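Local coordinates for ribosome biogenesis GTPase A (Thermotoga maritima, PDB 3CNN), which binds GTP and probably acts as a GTPase in a late step of 50S ribosomal subunit assembly, associating with 23S rRNA, at residues E27-R32 against I51-V56; L94-L99 against N144-L149. All coordinates share one frame; numbering follows the deposited sequence.

Interaction 1. Residues E27-R32 against I51-V56. With GTP (guanosine-5'-triphosphate), chain B.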
loop_
_atom_site.group_PDB
_atom_site.type_symbol
_atom_site.label_atom_id
_atom_site.label_comp_id
_atom_site.label_asym_id
_atom_site.label_seq_id
_atom_site.Cartn_x
_atom_site.Cartn_y
_atom_site.Cartn_z
ATOM N N GLU A 27 -4.654 -4.338 9.271
ATOM C CA GLU A 27 -4.185 -4.635 7.914
ATOM C C GLU A 27 -4.058 -3.310 7.172
ATOM O O GLU A 27 -5.052 -2.715 6.775
ATOM C CB GLU A 27 -5.180 -5.575 7.221
ATOM C CG GLU A 27 -4.689 -6.190 5.918
ATOM C CD GLU A 27 -5.770 -7.015 5.227
ATOM O OE1 GLU A 27 -5.441 -7.766 4.301
ATOM O OE2 GLU A 27 -6.955 -6.910 5.589
ATOM N N VAL A 28 -2.820 -2.842 7.036
ATOM C CA VAL A 28 -2.520 -1.590 6.374
ATOM C C VAL A 28 -2.430 -1.781 4.844
ATOM O O VAL A 28 -1.473 -2.400 4.318
ATOM C CB VAL A 28 -1.205 -1.007 6.897
ATOM C CG1 VAL A 28 -0.908 0.336 6.226
ATOM C CG2 VAL A 28 -1.229 -0.896 8.441
ATOM N N ARG A 29 -3.433 -1.240 4.147
ATOM C CA ARG A 29 -3.537 -1.356 2.697
ATOM C C ARG A 29 -3.295 0.002 2.089
ATOM O O ARG A 29 -3.290 1.009 2.814
ATOM C CB ARG A 29 -4.915 -1.873 2.279
ATOM C CG ARG A 29 -5.316 -3.150 2.942
ATOM C CD ARG A 29 -6.486 -3.746 2.255
ATOM N NE ARG A 29 -6.919 -4.938 2.957
ATOM C CZ ARG A 29 -7.915 -5.731 2.578
ATOM N NH1 ARG A 29 -8.580 -5.480 1.466
ATOM N NH2 ARG A 29 -8.235 -6.801 3.317
ATOM N N ASP A 30 -3.088 0.035 0.768
ATOM C CA ASP A 30 -2.984 1.283 0.037
ATOM C C ASP A 30 -4.392 1.514 -0.501
ATOM O O ASP A 30 -4.975 0.610 -1.094
ATOM C CB ASP A 30 -1.915 1.173 -1.067
ATOM C CG ASP A 30 -1.501 2.533 -1.643
ATOM O OD1 ASP A 30 -2.376 3.334 -1.988
ATOM O OD2 ASP A 30 -0.290 2.817 -1.773
ATOM N N ALA A 31 -4.971 2.687 -0.232
ATOM C CA ALA A 31 -6.352 3.004 -0.691
ATOM C C ALA A 31 -6.481 3.007 -2.209
ATOM O O ALA A 31 -7.581 2.818 -2.748
ATOM C CB ALA A 31 -6.841 4.358 -0.113
ATOM N N ARG A 32 -5.361 3.230 -2.893
ATOM C CA ARG A 32 -5.322 3.257 -4.372
ATOM C C ARG A 32 -5.517 1.873 -4.956
ATOM O O ARG A 32 -5.985 1.725 -6.081
ATOM C CB ARG A 32 -4.003 3.852 -4.868
ATOM C CG ARG A 32 -3.739 5.268 -4.374
ATOM C CD ARG A 32 -2.365 5.772 -4.741
ATOM N NE ARG A 32 -1.280 5.059 -4.049
ATOM C CZ ARG A 32 0.001 5.189 -4.365
ATOM N NH1 ARG A 32 0.343 6.013 -5.347
ATOM N NH2 ARG A 32 0.941 4.520 -3.702
ATOM N N ILE A 51 -9.482 -3.194 8.609
ATOM C CA ILE A 51 -8.889 -2.802 7.322
ATOM C C ILE A 51 -8.612 -1.312 7.331
ATOM O O ILE A 51 -9.526 -0.490 7.429
ATOM C CB ILE A 51 -9.726 -3.213 6.075
ATOM C CG1 ILE A 51 -9.756 -4.747 5.937
ATOM C CG2 ILE A 51 -9.127 -2.581 4.796
ATOM C CD1 ILE A 51 -10.921 -5.292 5.142
ATOM N N LEU A 52 -7.334 -0.975 7.256
ATOM C CA LEU A 52 -6.925 0.400 7.246
ATOM C C LEU A 52 -6.528 0.770 5.811
ATOM O O LEU A 52 -5.597 0.178 5.251
ATOM C CB LEU A 52 -5.777 0.594 8.243
ATOM C CG LEU A 52 -5.312 2.013 8.574
ATOM C CD1 LEU A 52 -4.354 2.010 9.760
ATOM C CD2 LEU A 52 -4.639 2.669 7.369
ATOM N N LEU A 53 -7.277 1.703 5.209
ATOM C CA LEU A 53 -6.978 2.215 3.870
ATOM C C LEU A 53 -6.079 3.431 3.958
ATOM O O LEU A 53 -6.539 4.555 4.170
ATOM C CB LEU A 53 -8.237 2.522 3.072
ATOM C CG LEU A 53 -9.182 1.343 2.846
ATOM C CD1 LEU A 53 -10.398 1.814 2.106
ATOM C CD2 LEU A 53 -8.494 0.188 2.092
ATOM N N ASN A 54 -4.784 3.186 3.784
ATOM C CA ASN A 54 -3.777 4.207 3.983
ATOM C C ASN A 54 -3.529 5.058 2.722
ATOM O O ASN A 54 -3.936 4.686 1.628
ATOM C CB ASN A 54 -2.484 3.539 4.469
ATOM C CG ASN A 54 -1.608 4.475 5.235
ATOM O OD1 ASN A 54 -2.091 5.386 5.870
ATOM N ND2 ASN A 54 -0.312 4.248 5.189
ATOM N N LYS A 55 -2.890 6.210 2.916
ATOM C CA LYS A 55 -2.420 7.090 1.846
ATOM C C LYS A 55 -3.566 7.713 1.051
ATOM O O LYS A 55 -3.469 7.828 -0.178
ATOM C CB LYS A 55 -1.461 6.346 0.898
ATOM C CG LYS A 55 -0.234 5.739 1.554
ATOM C CD LYS A 55 0.749 5.234 0.497
ATOM C CE LYS A 55 2.036 4.720 1.108
ATOM N NZ LYS A 55 2.900 3.987 0.130
ATOM N N VAL A 56 -4.653 8.099 1.734
ATOM C CA VAL A 56 -5.834 8.620 1.029
ATOM C C VAL A 56 -5.515 9.993 0.449
ATOM O O VAL A 56 -6.243 10.502 -0.425
ATOM C CB VAL A 56 -7.135 8.668 1.902
ATOM C CG1 VAL A 56 -7.533 7.274 2.360
ATOM C CG2 VAL A 56 -7.002 9.635 3.080
HETATM P PG GTP B . 8.158 -1.713 4.353
HETATM O O1G GTP B . 7.260 -2.909 4.677
HETATM O O2G GTP B . 8.809 -1.936 2.995
HETATM O O3G GTP B . 9.284 -1.542 5.364
HETATM O O3B GTP B . 7.351 -0.309 4.301
HETATM P PB GTP B . 6.264 0.159 5.398
HETATM O O1B GTP B . 5.002 -0.659 5.238
HETATM O O2B GTP B . 6.818 0.069 6.798
HETATM O O3A GTP B . 5.952 1.632 4.899
HETATM P PA GTP B . 6.678 3.000 5.245
HETATM O O1A GTP B . 5.970 3.635 6.415
HETATM O O2A GTP B . 8.170 2.925 5.391
HETATM O "O5'" GTP B . 6.247 3.852 3.948
HETATM C "C5'" GTP B . 6.889 3.719 2.699
HETATM C "C4'" GTP B . 6.814 5.075 2.018
HETATM O "O4'" GTP B . 5.475 5.525 2.015
HETATM C "C3'" GTP B . 7.607 6.124 2.760
HETATM O "O3'" GTP B . 8.286 6.916 1.808
HETATM C "C2'" GTP B . 6.564 6.942 3.487
HETATM O "O2'" GTP B . 6.999 8.271 3.606
HETATM C "C1'" GTP B . 5.359 6.816 2.576
HETATM N N9 GTP B . 4.033 6.935 3.235
HETATM C C8 GTP B . 3.572 6.247 4.343
HETATM N N7 GTP B . 2.308 6.647 4.587
HETATM C C5 GTP B . 1.954 7.587 3.670
HETATM C C6 GTP B . 0.783 8.313 3.462
HETATM O O6 GTP B . -0.186 8.168 4.214
HETATM N N1 GTP B . 0.710 9.212 2.407
HETATM C C2 GTP B . 1.803 9.380 1.571
HETATM N N2 GTP B . 1.747 10.239 0.562
HETATM N N3 GTP B . 2.956 8.646 1.782
HETATM C C4 GTP B . 3.031 7.769 2.813
HETATM O O HOH W 1 2.118 1.852 -1.009
#
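One wall of the guanine pocket is built where Lys55 passes across Asp30, at the C-terminal ends of two neighbouring parallel strands. Asn54 and Lys55 begin the Asn-Lys-x-Asp motif that reads the base. The aliphatic part of Lys55 lies over a face of the guanine, with CG 3.4 Å from GTP C6; its chain is extended beyond CG and carries NZ on past the ribose ring oxygen to the carbonyl of Asn109. Asp30 OD2 meets Lys55 CD at 3.5 Å, while the charge pairing with NZ is long, 3.9 Å. Arg32 grips the same carboxylate side-on, NE on Asp30 OD1 and NH2 on OD2 (2.9 Å each), both syn; Arg32 NH2 also donates to Ala236 O and NH1 to Val235 O. OD1 also takes Arg32 N on its anti side, an Asx turn that helps fix the carboxylate. Asn54 ND2 donates to Thr110 O, so the P-loop region braces the amide beside the base.

Behind the pocket, strands 24-30 and 48-54 belong to the central sheet of the circularly permuted G domain, where this motif precedes the P-loop in sequence. Their axes, 34° apart, approach to 4.6 Å. The ladder runs Leu52 N to Glu27 O, Arg29 N to Leu52 O (2.8 Å, 170°), Asn54 N to Arg29 O and Ala31 N to Asn54 O. On the face of Glu27 and Arg29, Ile51 CG2 sits over the Arg29 guanidinium, 3.7 Å above its plane. Arg29 NH2 makes a salt bridge to Glu27 OE2, meeting it from above the carboxylate plane, while Glu27 OE1 takes the backbone N of Ala39.

Interaction 2. Residues L94-L99 against N144-L149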
loop_
_atom_site.group_PDB
_atom_site.type_symbol
_atom_site.label_atom_id
_atom_site.label_comp_id
_atom_site.label_asym_id
_atom_site.label_seq_id
_atom_site.Cartn_x
_atom_site.Cartn_y
_atom_site.Cartn_z
ATOM N N LEU A 94 -9.554 4.090 15.092
ATOM C CA LEU A 94 -9.268 2.685 15.357
ATOM C C LEU A 94 -10.078 2.127 16.545
ATOM O O LEU A 94 -10.468 0.951 16.538
ATOM C CB LEU A 94 -7.776 2.472 15.584
ATOM C CG LEU A 94 -6.788 2.670 14.439
ATOM C CD1 LEU A 94 -5.388 2.858 15.023
ATOM C CD2 LEU A 94 -6.823 1.485 13.482
ATOM N N SER A 95 -10.320 2.978 17.549
ATOM C CA SER A 95 -11.096 2.623 18.748
ATOM C C SER A 95 -10.819 1.207 19.250
ATOM O O SER A 95 -11.691 0.337 19.244
ATOM C CB SER A 95 -12.605 2.860 18.538
ATOM O OG SER A 95 -12.954 4.197 18.896
ATOM N N PHE A 96 -9.586 0.982 19.669
ATOM C CA PHE A 96 -9.195 -0.300 20.200
ATOM C C PHE A 96 -9.928 -0.595 21.504
ATOM O O PHE A 96 -10.026 0.268 22.388
ATOM C CB PHE A 96 -7.682 -0.354 20.423
ATOM C CG PHE A 96 -6.874 -0.372 19.150
ATOM C CD1 PHE A 96 -7.089 -1.355 18.182
ATOM C CD2 PHE A 96 -5.877 0.574 18.935
ATOM C CE1 PHE A 96 -6.339 -1.383 17.018
ATOM C CE2 PHE A 96 -5.122 0.555 17.760
ATOM C CZ PHE A 96 -5.358 -0.427 16.803
ATOM N N ASP A 97 -10.452 -1.817 21.581
ATOM C CA ASP A 97 -10.974 -2.438 22.796
ATOM C C ASP A 97 -9.905 -2.423 23.883
ATOM O O ASP A 97 -8.711 -2.365 23.573
ATOM C CB ASP A 97 -11.348 -3.885 22.450
ATOM C CG ASP A 97 -11.943 -4.648 23.615
ATOM O OD1 ASP A 97 -13.148 -4.453 23.893
ATOM O OD2 ASP A 97 -11.212 -5.470 24.224
ATOM N N ARG A 98 -10.326 -2.480 25.147
ATOM C CA ARG A 98 -9.402 -2.375 26.285
ATOM C C ARG A 98 -8.378 -3.517 26.367
ATOM O O ARG A 98 -7.243 -3.313 26.799
ATOM C CB ARG A 98 -10.176 -2.239 27.610
ATOM C CG ARG A 98 -10.646 -3.553 28.233
ATOM C CD ARG A 98 -11.944 -3.368 28.996
ATOM N NE ARG A 98 -12.204 -4.469 29.922
ATOM C CZ ARG A 98 -13.145 -4.447 30.862
ATOM N NH1 ARG A 98 -13.308 -5.492 31.672
ATOM N NH2 ARG A 98 -13.919 -3.370 31.001
ATOM N N LEU A 99 -8.775 -4.709 25.938
ATOM C CA LEU A 99 -7.895 -5.876 26.022
ATOM C C LEU A 99 -7.088 -6.123 24.755
ATOM O O LEU A 99 -6.456 -7.176 24.630
ATOM C CB LEU A 99 -8.695 -7.144 26.366
ATOM C CG LEU A 99 -9.265 -7.328 27.777
ATOM C CD1 LEU A 99 -9.929 -8.702 27.854
ATOM C CD2 LEU A 99 -8.190 -7.185 28.865
ATOM N N ASN A 144 -4.125 4.075 27.554
ATOM C CA ASN A 144 -5.219 3.318 28.153
ATOM C C ASN A 144 -4.908 1.821 28.351
ATOM O O ASN A 144 -5.806 1.020 28.619
ATOM C CB ASN A 144 -6.498 3.510 27.321
ATOM C CG ASN A 144 -6.407 2.883 25.920
ATOM O OD1 ASN A 144 -7.388 2.877 25.186
ATOM N ND2 ASN A 144 -5.245 2.353 25.558
ATOM N N GLY A 145 -3.638 1.455 28.197
ATOM C CA GLY A 145 -3.185 0.070 28.388
ATOM C C GLY A 145 -3.074 -0.830 27.163
ATOM O O GLY A 145 -2.431 -1.895 27.230
ATOM N N VAL A 146 -3.704 -0.425 26.053
ATOM C CA VAL A 146 -3.696 -1.215 24.808
ATOM C C VAL A 146 -2.259 -1.444 24.371
ATOM O O VAL A 146 -1.432 -0.536 24.427
ATOM C CB VAL A 146 -4.521 -0.544 23.682
ATOM C CG1 VAL A 146 -4.143 -1.101 22.285
ATOM C CG2 VAL A 146 -6.024 -0.690 23.956
ATOM N N LYS A 147 -1.956 -2.676 23.983
ATOM C CA LYS A 147 -0.594 -3.039 23.584
ATOM C C LYS A 147 -0.508 -3.188 22.064
ATOM O O LYS A 147 -1.432 -3.706 21.429
ATOM C CB LYS A 147 -0.165 -4.352 24.250
ATOM C CG LYS A 147 0.468 -4.220 25.608
ATOM C CD LYS A 147 0.687 -5.602 26.224
ATOM C CE LYS A 147 0.982 -5.525 27.712
ATOM N NZ LYS A 147 -0.097 -4.813 28.494
ATOM N N ILE A 148 0.609 -2.743 21.494
ATOM C CA ILE A 148 0.861 -2.868 20.054
ATOM C C ILE A 148 2.299 -3.307 19.852
ATOM O O ILE A 148 3.204 -2.698 20.411
ATOM C CB ILE A 148 0.582 -1.521 19.288
ATOM C CG1 ILE A 148 -0.846 -1.017 19.564
ATOM C CG2 ILE A 148 0.844 -1.677 17.760
ATOM C CD1 ILE A 148 -1.101 0.410 19.203
ATOM N N LEU A 149 2.517 -4.373 19.078
ATOM C CA LEU A 149 3.885 -4.814 18.773
ATOM C C LEU A 149 4.586 -3.679 18.041
ATOM O O LEU A 149 3.967 -3.011 17.213
ATOM C CB LEU A 149 3.895 -6.107 17.938
ATOM C CG LEU A 149 3.372 -7.392 18.612
ATOM C CD1 LEU A 149 3.111 -8.512 17.613
ATOM C CD2 LEU A 149 4.292 -7.882 19.754
HETATM O O HOH W 2 -6.269 -1.713 28.381
#
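The Val146 side chain stands roughly perpendicular to that of Phe96 where the loop between helix 87-94 and strand 101-106 passes the turn that joins strands 139-141 and 147-154, an antiparallel beta hairpin at the edge of the G-domain sheet. The packed part is apolar and narrow. Both methyls of Val146 face the Phe96 side chain: CG2 lies 3.9 Å from Phe96 CB, and CG1 reaches Phe96 CD2 obliquely at 4.1 Å. With CG2 set beside its own backbone N (CG1 anti to that N, chi1 161°), the same methyl also presses on the backbone of the loop, 3.2 Å from Asp97 O. Ile148 CD1 adds a lighter touch, 4.3 Å from Phe96 CE2. Leu94 CB covers part of one ring face, and Val102, Ile50 and Leu142 also pack on the Phe96 side chain. An alanine in place of Val146 would take both methyls from Phe96 and the Asp97 carbonyl, and would probably open a gap between loop and hairpin.

Toward Arg98 and Asn144 the contact thins: both residues are exposed, and the segments bury just 207 Å² in all. Arg98 turns its guanidinium end away from the hairpin. A water donates to Asn144 O at 2.8 Å and probably also to Arg98 O. Within the loop an Asx turn forms, in which Leu99 N donates to Asp97 OD2 (3.1 Å, 158°) from above the carboxylate plane.

Interactions 1 and 2 lie in series along the chain, their centres 20 Å apart and their nearest atoms about 4 Å, without touching. Both reach the same six-stranded sheet. Its order places 48-54 beside 24-30, then 101-106, then 147-154 and the edge strand 139-141, so strand 101-106 separates the strands of the two contacts. Interaction 1 includes the C-terminal ends of its parallel strands, where GTP binds; interaction 2 sits where strands 101-106 and 147-154 begin, at the other end of the sheet. Strand 101-106 connects the two ends, running from the loop of interaction 2 to the P-loop. Nucleotide contacts thus gather at one end, plain packing at the other.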